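Local coordinates for phospho-2-dehydro-3-deoxyheptonate aldolase (Francisella tularensis, PDB 3TQK), which probably catalyses the condensation of phosphoenolpyruvate with D-erythrose 4-phosphate to form DAHP, the first step of chorismate biosynthesis, at residues P237-A249 with V279-I293. Numbering follows the deposited sequence.
Sequences PNFSKEHVDDCIA and VLADICEQIKHSNDI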
ATOM      1  N   PRO A 237       9.121 -15.900  14.189  1.00 43.97           N
ATOM      2  CA  PRO A 237       9.741 -16.423  12.968  1.00 41.76           C
ATOM      3  C   PRO A 237       8.921 -17.540  12.301  1.00 40.45           C
ATOM      4  O   PRO A 237       8.344 -18.378  12.991  1.00 41.35           O
ATOM      5  CB  PRO A 237      11.103 -16.956  13.458  1.00 43.16           C
ATOM      6  CG  PRO A 237      11.341 -16.271  14.783  1.00 45.71           C
ATOM      7  CD  PRO A 237       9.978 -16.085  15.379  1.00 46.23           C
ATOM      8  N   ASN A 238       8.862 -17.523  10.971  1.00 37.71           N
ATOM      9  CA  ASN A 238       8.099 -18.512  10.211  1.00 36.89           C
ATOM     10  C   ASN A 238       8.940 -19.262   9.173  1.00 35.54           C
ATOM     11  O   ASN A 238       8.486 -19.510   8.061  1.00 34.09           O
ATOM     12  CB  ASN A 238       6.853 -17.867   9.564  1.00 35.52           C
ATOM     13  CG  ASN A 238       7.180 -16.668   8.663  1.00 34.02           C
ATOM     14  OD1 ASN A 238       8.328 -16.457   8.255  1.00 33.19           O
ATOM     15  ND2 ASN A 238       6.152 -15.883   8.343  1.00 31.62           N
ATOM     16  N   PHE A 239      10.159 -19.630   9.562  1.00 36.32           N
ATOM     17  CA  PHE A 239      11.084 -20.351   8.686  1.00 35.57           C
ATOM     18  C   PHE A 239      11.002 -21.864   8.861  1.00 37.11           C
ATOM     19  O   PHE A 239      11.490 -22.597   8.005  1.00 36.62           O
ATOM     20  CB  PHE A 239      12.531 -19.878   8.904  1.00 35.99           C
ATOM     21  CG  PHE A 239      13.063 -20.127  10.294  1.00 37.24           C
ATOM     22  CD1 PHE A 239      13.103 -19.105  11.229  1.00 37.65           C
ATOM     23  CD2 PHE A 239      13.528 -21.380  10.661  1.00 38.24           C
ATOM     24  CE1 PHE A 239      13.589 -19.326  12.509  1.00 39.80           C
ATOM     25  CE2 PHE A 239      14.008 -21.615  11.940  1.00 40.31           C
ATOM     26  CZ  PHE A 239      14.038 -20.583  12.866  1.00 41.38           C
ATOM     27  N   SER A 240      10.394 -22.331   9.956  1.00 39.12           N
ATOM     28  CA  SER A 240      10.347 -23.763  10.270  1.00 40.93           C
ATOM     29  C   SER A 240       9.515 -24.584   9.294  1.00 40.29           C
ATOM     30  O   SER A 240       8.681 -24.057   8.570  1.00 38.93           O
ATOM     31  CB  SER A 240       9.794 -23.998  11.683  1.00 43.32           C
ATOM     32  OG  SER A 240       8.382 -23.849  11.715  1.00 43.49           O
ATOM     33  N   LYS A 241       9.747 -25.892   9.316  1.00 41.96           N
ATOM     34  CA  LYS A 241       8.997 -26.866   8.516  1.00 41.94           C
ATOM     35  C   LYS A 241       7.485 -26.712   8.696  1.00 42.20           C
ATOM     36  O   LYS A 241       6.749 -26.671   7.710  1.00 40.96           O
ATOM     37  CB  LYS A 241       9.449 -28.287   8.894  1.00 43.68           C
ATOM     38  CG  LYS A 241       8.744 -29.438   8.167  1.00 44.26           C
ATOM     39  CD  LYS A 241       9.083 -29.512   6.691  1.00 43.39           C
ATOM     40  CE  LYS A 241       8.780 -30.910   6.134  1.00 45.18           C
ATOM     41  NZ  LYS A 241       9.117 -31.056   4.683  1.00 43.97           N
ATOM     42  N   GLU A 242       7.042 -26.632   9.951  1.00 44.14           N
ATOM     43  CA  GLU A 242       5.635 -26.392  10.308  1.00 45.02           C
ATOM     44  C   GLU A 242       5.044 -25.249   9.468  1.00 42.43           C
ATOM     45  O   GLU A 242       3.990 -25.398   8.845  1.00 42.03           O
ATOM     46  CB  GLU A 242       5.544 -26.070  11.818  1.00 47.79           C
ATOM     47  CG  GLU A 242       4.134 -25.777  12.384  1.00 51.24           C
ATOM     48  CD  GLU A 242       4.112 -24.683  13.496  1.00 55.45           C
ATOM     49  OE1 GLU A 242       4.675 -24.921  14.600  1.00 57.40           O
ATOM     50  OE2 GLU A 242       3.505 -23.594  13.255  1.00 54.85           O
ATOM     51  N   HIS A 243       5.751 -24.122   9.439  1.00 40.66           N
ATOM     52  CA  HIS A 243       5.302 -22.911   8.752  1.00 38.10           C
ATOM     53  C   HIS A 243       5.341 -23.056   7.223  1.00 36.10           C
ATOM     54  O   HIS A 243       4.491 -22.505   6.502  1.00 35.09           O
ATOM     55  CB  HIS A 243       6.165 -21.714   9.188  1.00 37.60           C
ATOM     56  CG  HIS A 243       5.910 -21.264  10.593  1.00 38.84           C
ATOM     57  ND1 HIS A 243       6.708 -21.640  11.656  1.00 40.48           N
ATOM     58  CD2 HIS A 243       4.930 -20.488  11.113  1.00 38.42           C
ATOM     59  CE1 HIS A 243       6.228 -21.113  12.768  1.00 42.10           C
ATOM     60  NE2 HIS A 243       5.149 -20.408  12.465  1.00 40.62           N
ATOM     61  N   VAL A 244       6.329 -23.787   6.724  1.00 35.14           N
ATOM     62  CA  VAL A 244       6.452 -23.992   5.288  1.00 33.17           C
ATOM     63  C   VAL A 244       5.324 -24.882   4.764  1.00 33.25           C
ATOM     64  O   VAL A 244       4.724 -24.561   3.743  1.00 32.23           O
ATOM     65  CB  VAL A 244       7.833 -24.570   4.910  1.00 33.04           C
ATOM     66  CG1 VAL A 244       7.891 -24.878   3.424  1.00 30.44           C
ATOM     67  CG2 VAL A 244       8.936 -23.584   5.309  1.00 31.51           C
ATOM     68  N   ASP A 245       5.032 -25.978   5.467  1.00 34.94           N
ATOM     69  CA  ASP A 245       3.892 -26.857   5.136  1.00 35.43           C
ATOM     70  C   ASP A 245       2.578 -26.078   5.100  1.00 35.28           C
ATOM     71  O   ASP A 245       1.764 -26.290   4.206  1.00 34.78           O
ATOM     72  CB  ASP A 245       3.731 -28.017   6.151  1.00 37.75           C
ATOM     73  CG  ASP A 245       4.811 -29.088   6.035  1.00 38.15           C
ATOM     74  OD1 ASP A 245       5.511 -29.159   5.011  1.00 37.65           O
ATOM     75  OD2 ASP A 245       4.952 -29.880   6.989  1.00 41.28           O
ATOM     76  N   ASP A 246       2.373 -25.194   6.080  1.00 36.03           N
ATOM     77  CA  ASP A 246       1.146 -24.393   6.176  1.00 36.08           C
ATOM     78  C   ASP A 246       1.011 -23.474   4.979  1.00 34.31           C
ATOM     79  O   ASP A 246      -0.078 -23.330   4.410  1.00 34.10           O
ATOM     80  CB  ASP A 246       1.148 -23.556   7.456  1.00 37.27           C
ATOM     81  CG  ASP A 246      -0.050 -22.604   7.550  1.00 38.15           C
ATOM     82  OD1 ASP A 246      -1.129 -23.024   8.010  1.00 41.31           O
ATOM     83  OD2 ASP A 246       0.090 -21.424   7.179  1.00 38.29           O
ATOM     84  N   CYS A 247       2.123 -22.841   4.613  1.00 33.10           N
ATOM     85  CA  CYS A 247       2.147 -21.939   3.468  1.00 31.34           C
ATOM     86  C   CYS A 247       1.800 -22.701   2.188  1.00 30.91           C
ATOM     87  O   CYS A 247       0.958 -22.249   1.399  1.00 30.09           O
ATOM     88  CB  CYS A 247       3.522 -21.267   3.338  1.00 30.55           C
ATOM     89  SG  CYS A 247       3.613 -20.020   2.046  1.00 26.83           S
ATOM     90  N   ILE A 248       2.453 -23.848   1.995  1.00 31.28           N
ATOM     91  CA  ILE A 248       2.164 -24.734   0.860  1.00 31.54           C
ATOM     92  C   ILE A 248       0.688 -25.148   0.832  1.00 32.98           C
ATOM     93  O   ILE A 248       0.062 -25.102  -0.231  1.00 33.07           O
ATOM     94  CB  ILE A 248       3.077 -26.004   0.860  1.00 32.12           C
ATOM     95  CG1 ILE A 248       4.521 -25.624   0.530  1.00 31.38           C
ATOM     96  CG2 ILE A 248       2.598 -27.020  -0.155  1.00 31.68           C
ATOM     97  CD1 ILE A 248       4.712 -25.038  -0.874  1.00 29.62           C
ATOM     98  N   ALA A 249       0.126 -25.515   1.988  1.00 34.50           N
ATOM     99  CA  ALA A 249      -1.301 -25.853   2.067  1.00 35.94           C
ATOM    100  C   ALA A 249      -2.180 -24.679   1.632  1.00 35.52           C
ATOM    101  O   ALA A 249      -3.167 -24.870   0.915  1.00 36.03           O
ATOM    102  CB  ALA A 249      -1.691 -26.319   3.476  1.00 37.55           C
ATOM    103  N   VAL A 279      19.257 -19.641  11.104  1.00 42.55           N
ATOM    104  CA  VAL A 279      18.019 -19.786  10.337  1.00 40.27           C
ATOM    105  C   VAL A 279      18.298 -20.568   9.046  1.00 38.92           C
ATOM    106  O   VAL A 279      17.541 -21.466   8.694  1.00 38.40           O
ATOM    107  CB  VAL A 279      17.371 -18.422  10.006  1.00 39.05           C
ATOM    108  CG1 VAL A 279      16.236 -18.578   8.969  1.00 36.52           C
ATOM    109  CG2 VAL A 279      16.856 -17.752  11.286  1.00 40.01           C
ATOM    110  N   LEU A 280      19.394 -20.240   8.362  1.00 38.44           N
ATOM    111  CA  LEU A 280      19.794 -20.960   7.141  1.00 36.96           C
ATOM    112  C   LEU A 280      20.072 -22.446   7.391  1.00 38.18           C
ATOM    113  O   LEU A 280      19.741 -23.287   6.555  1.00 37.08           O
ATOM    114  CB  LEU A 280      21.021 -20.307   6.497  1.00 36.65           C
ATOM    115  CG  LEU A 280      21.398 -20.856   5.118  1.00 34.83           C
ATOM    116  CD1 LEU A 280      20.272 -20.651   4.110  1.00 31.62           C
ATOM    117  CD2 LEU A 280      22.661 -20.208   4.632  1.00 33.61           C
ATOM    118  N   ALA A 281      20.659 -22.767   8.541  1.00 40.06           N
ATOM    119  CA  ALA A 281      20.928 -24.164   8.905  1.00 41.46           C
ATOM    120  C   ALA A 281      19.648 -24.987   8.964  1.00 40.93           C
ATOM    121  O   ALA A 281      19.628 -26.135   8.528  1.00 41.30           O
ATOM    122  CB  ALA A 281      21.668 -24.246  10.246  1.00 43.87           C
ATOM    123  N   ASP A 282      18.587 -24.403   9.512  1.00 40.65           N
ATOM    124  CA  ASP A 282      17.276 -25.055   9.566  1.00 40.28           C
ATOM    125  C   ASP A 282      16.708 -25.219   8.151  1.00 37.85           C
ATOM    126  O   ASP A 282      16.142 -26.259   7.808  1.00 37.37           O
ATOM    127  CB  ASP A 282      16.321 -24.225  10.435  1.00 40.57           C
ATOM    128  CG  ASP A 282      15.037 -24.965  10.790  1.00 40.94           C
ATOM    129  OD1 ASP A 282      14.191 -25.169   9.897  1.00 40.43           O
ATOM    130  OD2 ASP A 282      14.852 -25.303  11.974  1.00 43.47           O
ATOM    131  N   ILE A 283      16.872 -24.187   7.332  1.00 36.28           N
ATOM    132  CA  ILE A 283      16.370 -24.209   5.953  1.00 34.56           C
ATOM    133  C   ILE A 283      17.108 -25.249   5.089  1.00 34.54           C
ATOM    134  O   ILE A 283      16.497 -25.931   4.271  1.00 33.65           O
ATOM    135  CB  ILE A 283      16.458 -22.807   5.308  1.00 32.91           C
ATOM    136  CG1 ILE A 283      15.500 -21.838   6.014  1.00 33.07           C
ATOM    137  CG2 ILE A 283      16.137 -22.869   3.823  1.00 31.32           C
ATOM    138  CD1 ILE A 283      15.653 -20.408   5.597  1.00 30.87           C
ATOM    139  N   CYS A 284      18.417 -25.370   5.273  1.00 36.08           N
ATOM    140  CA  CYS A 284      19.207 -26.353   4.525  1.00 36.65           C
ATOM    141  C   CYS A 284      18.786 -27.777   4.858  1.00 38.04           C
ATOM    142  O   CYS A 284      18.650 -28.611   3.958  1.00 37.64           O
ATOM    143  CB  CYS A 284      20.697 -26.160   4.774  1.00 37.70           C
ATOM    144  SG  CYS A 284      21.293 -24.652   4.019  1.00 36.61           S
ATOM    145  N   GLU A 285      18.554 -28.049   6.141  1.00 39.79           N
ATOM    146  CA  GLU A 285      18.066 -29.367   6.552  1.00 41.25           C
ATOM    147  C   GLU A 285      16.749 -29.667   5.844  1.00 39.61           C
ATOM    148  O   GLU A 285      16.531 -30.796   5.392  1.00 40.00           O
ATOM    149  CB  GLU A 285      17.910 -29.462   8.081  1.00 43.35           C
ATOM    150  CG  GLU A 285      17.285 -30.771   8.601  1.00 45.95           C
ATOM    151  CD  GLU A 285      18.209 -32.002   8.535  1.00 49.04           C
ATOM    152  OE1 GLU A 285      19.392 -31.885   8.129  1.00 49.15           O
ATOM    153  OE2 GLU A 285      17.739 -33.101   8.916  1.00 51.70           O
ATOM    154  N   GLN A 286      15.882 -28.659   5.740  1.00 37.98           N
ATOM    155  CA  GLN A 286      14.599 -28.828   5.061  1.00 36.55           C
ATOM    156  C   GLN A 286      14.792 -29.072   3.572  1.00 35.06           C
ATOM    157  O   GLN A 286      14.166 -29.963   3.003  1.00 34.76           O
ATOM    158  CB  GLN A 286      13.697 -27.612   5.257  1.00 35.57           C
ATOM    159  CG  GLN A 286      13.038 -27.519   6.612  1.00 37.19           C
ATOM    160  CD  GLN A 286      12.133 -26.308   6.701  1.00 36.77           C
ATOM    161  OE1 GLN A 286      11.103 -26.247   6.036  1.00 35.57           O
ATOM    162  NE2 GLN A 286      12.526 -25.328   7.506  1.00 37.08           N
ATOM    163  N   ILE A 287      15.657 -28.271   2.952  1.00 34.33           N
ATOM    164  CA  ILE A 287      15.955 -28.380   1.521  1.00 33.12           C
ATOM    165  C   ILE A 287      16.411 -29.784   1.123  1.00 34.49           C
ATOM    166  O   ILE A 287      16.117 -30.255   0.019  1.00 33.33           O
ATOM    167  CB  ILE A 287      17.017 -27.344   1.109  1.00 32.67           C
ATOM    168  CG1 ILE A 287      16.372 -25.949   1.043  1.00 30.77           C
ATOM    169  CG2 ILE A 287      17.639 -27.706  -0.237  1.00 31.42           C
ATOM    170  CD1 ILE A 287      17.349 -24.806   0.958  1.00 29.97           C
ATOM    171  N   LYS A 288      17.106 -30.457   2.036  1.00 36.51           N
ATOM    172  CA  LYS A 288      17.588 -31.810   1.792  1.00 38.07           C
ATOM    173  C   LYS A 288      16.477 -32.850   1.605  1.00 38.32           C
ATOM    174  O   LYS A 288      16.668 -33.830   0.885  1.00 38.69           O
ATOM    175  CB  LYS A 288      18.520 -32.233   2.930  1.00 39.99           C
ATOM    176  CG  LYS A 288      19.929 -31.719   2.742  1.00 41.50           C
ATOM    177  CD  LYS A 288      20.562 -31.120   3.992  1.00 43.66           C
ATOM    178  CE  LYS A 288      21.299 -32.105   4.838  1.00 45.52           C
ATOM    179  NZ  LYS A 288      22.402 -31.403   5.543  1.00 47.29           N
ATOM    180  N   HIS A 289      15.320 -32.635   2.227  1.00 38.34           N
ATOM    181  CA  HIS A 289      14.268 -33.662   2.274  1.00 39.26           C
ATOM    182  C   HIS A 289      12.933 -33.275   1.619  1.00 37.60           C
ATOM    183  O   HIS A 289      11.985 -34.066   1.615  1.00 38.48           O
ATOM    184  CB  HIS A 289      14.045 -34.074   3.730  1.00 41.22           C
ATOM    185  CG  HIS A 289      15.226 -34.764   4.340  1.00 44.68           C
ATOM    186  ND1 HIS A 289      15.920 -34.248   5.415  1.00 47.25           N
ATOM    187  CD2 HIS A 289      15.848 -35.924   4.013  1.00 46.97           C
ATOM    188  CE1 HIS A 289      16.908 -35.067   5.733  1.00 49.02           C
ATOM    189  NE2 HIS A 289      16.889 -36.090   4.896  1.00 49.30           N
ATOM    190  N   SER A 290      12.871 -32.074   1.052  1.00 35.51           N
ATOM    191  CA  SER A 290      11.665 -31.565   0.424  1.00 33.71           C
ATOM    192  C   SER A 290      12.042 -30.503  -0.614  1.00 31.92           C
ATOM    193  O   SER A 290      13.010 -29.771  -0.437  1.00 31.23           O
ATOM    194  CB  SER A 290      10.742 -30.980   1.493  1.00 34.11           C
ATOM    195  OG  SER A 290       9.680 -30.238   0.930  1.00 32.48           O
ATOM    196  N   ASN A 291      11.278 -30.443  -1.703  1.00 30.66           N
ATOM    197  CA  ASN A 291      11.499 -29.466  -2.753  1.00 29.24           C
ATOM    198  C   ASN A 291      10.564 -28.252  -2.582  1.00 28.08           C
ATOM    199  O   ASN A 291      10.414 -27.466  -3.508  1.00 26.94           O
ATOM    200  CB  ASN A 291      11.317 -30.111  -4.146  1.00 28.88           C
ATOM    201  CG  ASN A 291      12.520 -30.989  -4.570  1.00 29.95           C
ATOM    202  OD1 ASN A 291      13.107 -31.691  -3.760  1.00 32.40           O
ATOM    203  ND2 ASN A 291      12.861 -30.955  -5.852  1.00 29.63           N
ATOM    204  N   ASP A 292       9.955 -28.099  -1.403  1.00 28.20           N
ATOM    205  CA  ASP A 292       9.014 -26.991  -1.143  1.00 27.41           C
ATOM    206  C   ASP A 292       9.671 -25.611  -1.079  1.00 26.48           C
ATOM    207  O   ASP A 292       9.071 -24.620  -1.505  1.00 25.15           O
ATOM    208  CB  ASP A 292       8.256 -27.200   0.175  1.00 28.31           C
ATOM    209  CG  ASP A 292       7.237 -28.335   0.110  1.00 28.69           C
ATOM    210  OD1 ASP A 292       6.752 -28.679  -0.986  1.00 27.55           O
ATOM    211  OD2 ASP A 292       6.895 -28.856   1.185  1.00 27.73           O
ATOM    212  N   ILE A 293      10.864 -25.548  -0.490  1.00 26.92           N
ATOM    213  CA  ILE A 293      11.634 -24.313  -0.420  1.00 26.19           C
ATOM    214  C   ILE A 293      12.476 -24.249  -1.680  1.00 25.59           C
ATOM    215  O   ILE A 293      13.230 -25.181  -1.966  1.00 26.14           O
ATOM    216  CB  ILE A 293      12.552 -24.268   0.824  1.00 27.24           C
ATOM    217  CG1 ILE A 293      11.732 -24.378   2.120  1.00 28.10           C
ATOM    218  CG2 ILE A 293      13.369 -22.982   0.836  1.00 26.10           C
ATOM    219  CD1 ILE A 293      12.560 -24.682   3.400  1.00 26.51           C
TER
HETATM  220  O   HOH W   1      12.226 -26.714  10.494  1.00  2.84           O
HETATM  221  O   HOH W   2       7.730 -28.597   3.610  1.00 11.40           O
HETATM  222  O   HOH W   3      12.118 -31.091   4.539  1.00 13.87           O
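The buried amide of Q286 divides its two N-H groups between the helices: NE2 donates across the contact to F239 O, just before helix 241-253, at 3.0 Å, landing in the carbonyl plane on a lone pair, and to D282 OD1 one turn back on its own helix. F239 O lies 5° out of the amide plane and D282 OD1 is tilted somewhat further from it, so the two together fix the amide's rotation. OE1 instead rests 3.3 Å from K241 CA and against V244 CG2. A water accepts from K241 N and donates to D282 OD1, which joins the first turn of helix 241-253 to the same carboxylate.

The F239 side chain packs against V279 and D282, beside this polar cluster. CG1 of V279 sits over one ring face, 4.2 Å from the centroid, a CH-pi contact, while D282 CG meets the ring edge in plane, its carboxylate turned 76° from the ring. Helices 241-253 and 276-289 are neighbouring outer helices of the TIM barrel, after strands 226-230 and 260-263; F239, V244, I283 and I293 all touch I262 of strand 260-263.

Toward the solvent side, K241 bends at chi2 (68°) and brings NZ to 3.6 Å from S290 CB, a van der Waals approach. One water links NZ to Q286 O; a second joins NZ to D245 OD1 and D292 OD2, probably easing the closeness of two carboxylates 4.1 Å apart. I248 CG1 lies against D292 CG at 3.9 Å.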